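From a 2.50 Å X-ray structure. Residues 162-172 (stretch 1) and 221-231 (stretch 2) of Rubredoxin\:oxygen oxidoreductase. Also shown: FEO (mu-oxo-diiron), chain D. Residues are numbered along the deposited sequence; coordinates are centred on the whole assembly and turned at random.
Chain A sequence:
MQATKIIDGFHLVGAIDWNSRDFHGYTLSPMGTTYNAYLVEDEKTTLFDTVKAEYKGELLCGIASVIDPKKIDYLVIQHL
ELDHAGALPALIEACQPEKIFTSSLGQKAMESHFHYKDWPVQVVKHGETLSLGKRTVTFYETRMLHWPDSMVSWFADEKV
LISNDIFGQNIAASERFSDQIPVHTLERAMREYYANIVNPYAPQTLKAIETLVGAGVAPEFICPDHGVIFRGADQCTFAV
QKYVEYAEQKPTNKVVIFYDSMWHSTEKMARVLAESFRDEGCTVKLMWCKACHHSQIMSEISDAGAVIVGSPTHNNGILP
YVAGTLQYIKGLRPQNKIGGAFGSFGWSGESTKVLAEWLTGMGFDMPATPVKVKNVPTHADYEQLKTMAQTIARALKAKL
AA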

# COMPACT_ATOMS: atom_id res chain seq x y z
N ILE A 162 -23.97 3.61 27.32
CA ILE A 162 -23.90 2.81 26.11
C ILE A 162 -23.40 3.70 24.97
O ILE A 162 -24.19 4.54 24.52
N SER A 163 -22.14 3.53 24.57
CA SER A 163 -21.34 4.48 23.83
C SER A 163 -21.03 4.19 22.37
O SER A 163 -20.14 4.87 21.82
N ASN A 164 -21.68 3.25 21.71
CA ASN A 164 -21.36 2.87 20.33
C ASN A 164 -19.86 2.58 20.21
O ASN A 164 -19.32 1.84 21.04
N ASP A 165 -19.18 3.04 19.18
CA ASP A 165 -17.78 2.70 18.98
C ASP A 165 -16.87 3.32 20.03
O ASP A 165 -15.76 2.85 20.28
N ILE A 166 -17.30 4.42 20.65
CA ILE A 166 -16.45 5.11 21.62
C ILE A 166 -16.10 4.19 22.79
O ILE A 166 -16.99 3.56 23.38
N PHE A 167 -14.81 4.13 23.09
CA PHE A 167 -14.27 3.32 24.18
C PHE A 167 -14.17 1.86 23.75
O PHE A 167 -13.74 1.00 24.50
N GLY A 168 -14.58 1.62 22.50
CA GLY A 168 -14.53 0.29 21.95
C GLY A 168 -13.10 -0.20 21.83
O GLY A 168 -12.13 0.53 21.71
N GLN A 169 -12.93 -1.51 21.86
CA GLN A 169 -11.60 -2.05 21.59
C GLN A 169 -11.80 -3.33 20.79
O GLN A 169 -12.77 -4.05 21.04
N ASN A 170 -10.91 -3.62 19.86
CA ASN A 170 -11.05 -4.90 19.14
C ASN A 170 -10.43 -6.03 19.94
O ASN A 170 -9.26 -6.37 19.79
N ILE A 171 -11.21 -6.64 20.82
CA ILE A 171 -10.77 -7.79 21.59
C ILE A 171 -11.83 -8.89 21.54
O ILE A 171 -12.94 -8.70 22.03
N ALA A 172 -11.46 -10.03 20.95
CA ALA A 172 -12.38 -11.18 20.93
C ALA A 172 -11.95 -12.13 22.04
O ALA A 172 -10.81 -12.60 22.02
N PHE A 221 -20.63 1.47 34.40
CA PHE A 221 -20.52 0.62 33.25
C PHE A 221 -20.43 1.41 31.95
O PHE A 221 -21.31 2.22 31.65
N ILE A 222 -19.37 1.17 31.16
CA ILE A 222 -19.41 1.71 29.80
C ILE A 222 -19.53 0.55 28.81
O ILE A 222 -18.75 -0.39 28.88
N CYS A 223 -20.51 0.66 27.94
CA CYS A 223 -20.90 -0.39 27.01
C CYS A 223 -20.71 0.05 25.56
O CYS A 223 -21.58 0.69 24.97
N PRO A 224 -19.55 -0.29 25.01
CA PRO A 224 -19.24 -0.01 23.60
C PRO A 224 -19.66 -1.14 22.65
O PRO A 224 -19.95 -2.27 23.07
N ASP A 225 -19.67 -0.81 21.37
CA ASP A 225 -20.00 -1.66 20.24
C ASP A 225 -19.06 -2.85 20.06
O ASP A 225 -19.50 -3.88 19.57
N HIS A 226 -17.79 -2.66 20.42
CA HIS A 226 -16.74 -3.63 20.22
C HIS A 226 -15.90 -3.86 21.46
O HIS A 226 -15.44 -2.91 22.11
N GLY A 227 -15.67 -5.13 21.78
CA GLY A 227 -14.75 -5.43 22.87
C GLY A 227 -15.48 -5.57 24.19
O GLY A 227 -16.69 -5.77 24.23
N VAL A 228 -14.71 -5.47 25.28
CA VAL A 228 -15.25 -5.75 26.60
C VAL A 228 -15.99 -4.55 27.17
O VAL A 228 -15.81 -3.41 26.76
N ILE A 229 -16.83 -4.86 28.15
CA ILE A 229 -17.57 -3.83 28.87
C ILE A 229 -16.74 -3.28 30.02
O ILE A 229 -16.08 -4.05 30.73
N PHE A 230 -16.77 -1.96 30.22
CA PHE A 230 -16.06 -1.37 31.35
C PHE A 230 -16.93 -1.47 32.60
O PHE A 230 -17.96 -0.80 32.69
N ARG A 231 -16.50 -2.32 33.52
CA ARG A 231 -17.30 -2.61 34.71
C ARG A 231 -16.67 -2.05 35.97
O ARG A 231 -15.61 -2.47 36.42

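Gln 169, His 226 and Phe 167 have the most surface covered by the opposing stretch. Gln 169 leads. Its CA-to-CB bond points sideways, and an off-rotamer chi1 of -10° followed by chi2 p brings the amide back to the other stretch, where both NE2 hydrogens and OE1 find partners. Gln 169 OE1 accepts from Val 228 N at 2.8 Å, while Gln 169 NE2 donates to Val 228 O at 3.2 Å and to Phe 167 O, in its own stretch, at 2.9 Å. A buried amide thus reads both backbone polar groups of one residue, and the strained chi1 accompanies three hydrogen bonds. Space for OE1 depends on Gly 227: an ideal CB there would lie 2.1 Å from Gln 169 OE1, and the backbone angles themselves call for glycine.

His 226 (m) points toward stretch 1, but its ring serves metal. His 226 NE2 binds FEO FE1 at 2.0 Å. Asp 165 (m) starts away, yet its carboxylate returns to bridge the irons, OD1 to FE1 at 2.0 Å and OD2 to FE2 at 1.9 Å. The 2.8 Å between Asp 165 OD1 and His 226 NE2 therefore reflects a shared iron rather than a hydrogen bond. Asp 225 (m) also points inward and works through water: its OD2 accepts from water 2 at 2.7 Å, and that water lies 2.4 Å from FE1.

Phe 167 (m) supplies the greasy end. It points toward stretch 2, its CD2 3.7 Å from Ile 222 CG2, with Ile 222 CD1 over one ring face; its CB meets Phe 230 CE2 at 3.9 Å. Ile 222 and Phe 230, both m at chi1, point toward stretch 1. Between the apolar and metal ends, Ser 163 (p) turns OG to Ile 166 O at 2.9 Å, satisfying the hydroxyl locally while it packs 3.4 Å from Ile 222 CG2.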

# COMPACT_ATOMS: atom_id res chain seq x y z
CB ILE A 162 -25.27 2.20 25.78
CG1 ILE A 162 -25.91 1.45 26.96
CG2 ILE A 162 -25.18 1.31 24.55
CD1 ILE A 162 -27.34 1.02 26.76
CB SER A 163 -19.96 4.61 24.53
OG SER A 163 -19.47 3.30 24.77
CB ASN A 164 -21.88 3.86 19.32
CG ASN A 164 -21.24 5.18 19.03
OD1 ASN A 164 -20.23 5.22 18.31
ND2 ASN A 164 -21.78 6.28 19.53
CB ASP A 165 -17.33 3.17 17.59
CG ASP A 165 -17.86 2.32 16.46
OD1 ASP A 165 -18.01 1.10 16.64
OD2 ASP A 165 -18.15 2.88 15.37
CB ILE A 166 -17.16 6.39 22.12
CG1 ILE A 166 -17.70 7.23 20.96
CG2 ILE A 166 -16.30 7.23 23.05
CD1 ILE A 166 -18.71 8.28 21.38
CB PHE A 167 -15.12 3.42 25.46
CG PHE A 167 -15.20 4.85 25.97
CD1 PHE A 167 -14.04 5.53 26.32
CD2 PHE A 167 -16.42 5.50 26.09
CE1 PHE A 167 -14.09 6.83 26.77
CE2 PHE A 167 -16.48 6.80 26.54
CZ PHE A 167 -15.32 7.47 26.88
CB GLN A 169 -10.80 -2.31 22.86
CG GLN A 169 -11.36 -1.77 24.15
CD GLN A 169 -12.55 -2.57 24.64
OE1 GLN A 169 -12.55 -3.80 24.68
NE2 GLN A 169 -13.61 -1.87 25.03
CB ASN A 170 -10.41 -4.75 17.76
CG ASN A 170 -11.31 -3.90 16.87
OD1 ASN A 170 -10.84 -3.07 16.11
ND2 ASN A 170 -12.61 -4.13 17.00
CB ILE A 171 -10.51 -7.44 23.06
CG1 ILE A 171 -9.38 -6.44 23.27
CG2 ILE A 171 -10.26 -8.71 23.87
CD1 ILE A 171 -9.05 -6.23 24.73
CB ALA A 172 -12.40 -11.88 19.59
CB PHE A 221 -21.77 -0.26 33.14
CG PHE A 221 -21.84 -1.36 34.17
CD1 PHE A 221 -21.15 -2.54 33.97
CD2 PHE A 221 -22.59 -1.19 35.32
CE1 PHE A 221 -21.22 -3.55 34.91
CE2 PHE A 221 -22.67 -2.20 36.26
CZ PHE A 221 -21.98 -3.38 36.05
CB ILE A 222 -18.19 2.56 29.43
CG1 ILE A 222 -18.13 3.86 30.23
CG2 ILE A 222 -18.18 2.81 27.93
CD1 ILE A 222 -16.76 4.49 30.31
CB CYS A 223 -22.36 -0.77 27.27
SG CYS A 223 -22.68 -1.25 28.99
CB PRO A 224 -17.72 0.12 23.65
CG PRO A 224 -17.30 -0.85 24.70
CD PRO A 224 -18.42 -0.95 25.69
CB ASP A 225 -19.92 -0.85 18.94
CG ASP A 225 -21.16 -0.03 18.69
OD1 ASP A 225 -22.16 -0.24 19.40
OD2 ASP A 225 -21.10 0.85 17.81
CB HIS A 226 -15.78 -3.18 19.10
CG HIS A 226 -16.49 -2.69 17.88
ND1 HIS A 226 -17.30 -3.50 17.11
CD2 HIS A 226 -16.52 -1.48 17.29
CE1 HIS A 226 -17.79 -2.80 16.11
NE2 HIS A 226 -17.33 -1.57 16.19
CB VAL A 228 -14.16 -6.19 27.59
CG1 VAL A 228 -13.54 -7.50 27.12
CG2 VAL A 228 -13.11 -5.10 27.73
CB ILE A 229 -18.89 -4.41 29.41
CG1 ILE A 229 -19.92 -4.64 28.30
CG2 ILE A 229 -19.45 -3.54 30.52
CD1 ILE A 229 -20.84 -5.81 28.58
CB PHE A 230 -15.68 0.08 31.06
CG PHE A 230 -14.59 0.18 30.00
CD1 PHE A 230 -13.26 0.06 30.35
CD2 PHE A 230 -14.92 0.37 28.67
CE1 PHE A 230 -12.26 0.12 29.39
CE2 PHE A 230 -13.93 0.43 27.71
CZ PHE A 230 -12.60 0.30 28.07
CB ARG A 231 -17.47 -4.12 34.83
CG ARG A 231 -18.30 -4.64 36.00
CD ARG A 231 -17.67 -5.92 36.49
NE ARG A 231 -18.38 -7.13 36.12
CZ ARG A 231 -17.81 -8.31 35.92
NH1 ARG A 231 -16.49 -8.45 36.04
NH2 ARG A 231 -18.53 -9.37 35.59
FE1 FEO D . -18.14 -0.14 15.00
FE2 FEO D . -18.01 2.83 13.44
O FEO D . -18.83 0.75 13.66
O HOH W 1 -22.75 0.61 22.19
O HOH W 2 -20.42 -0.67 15.67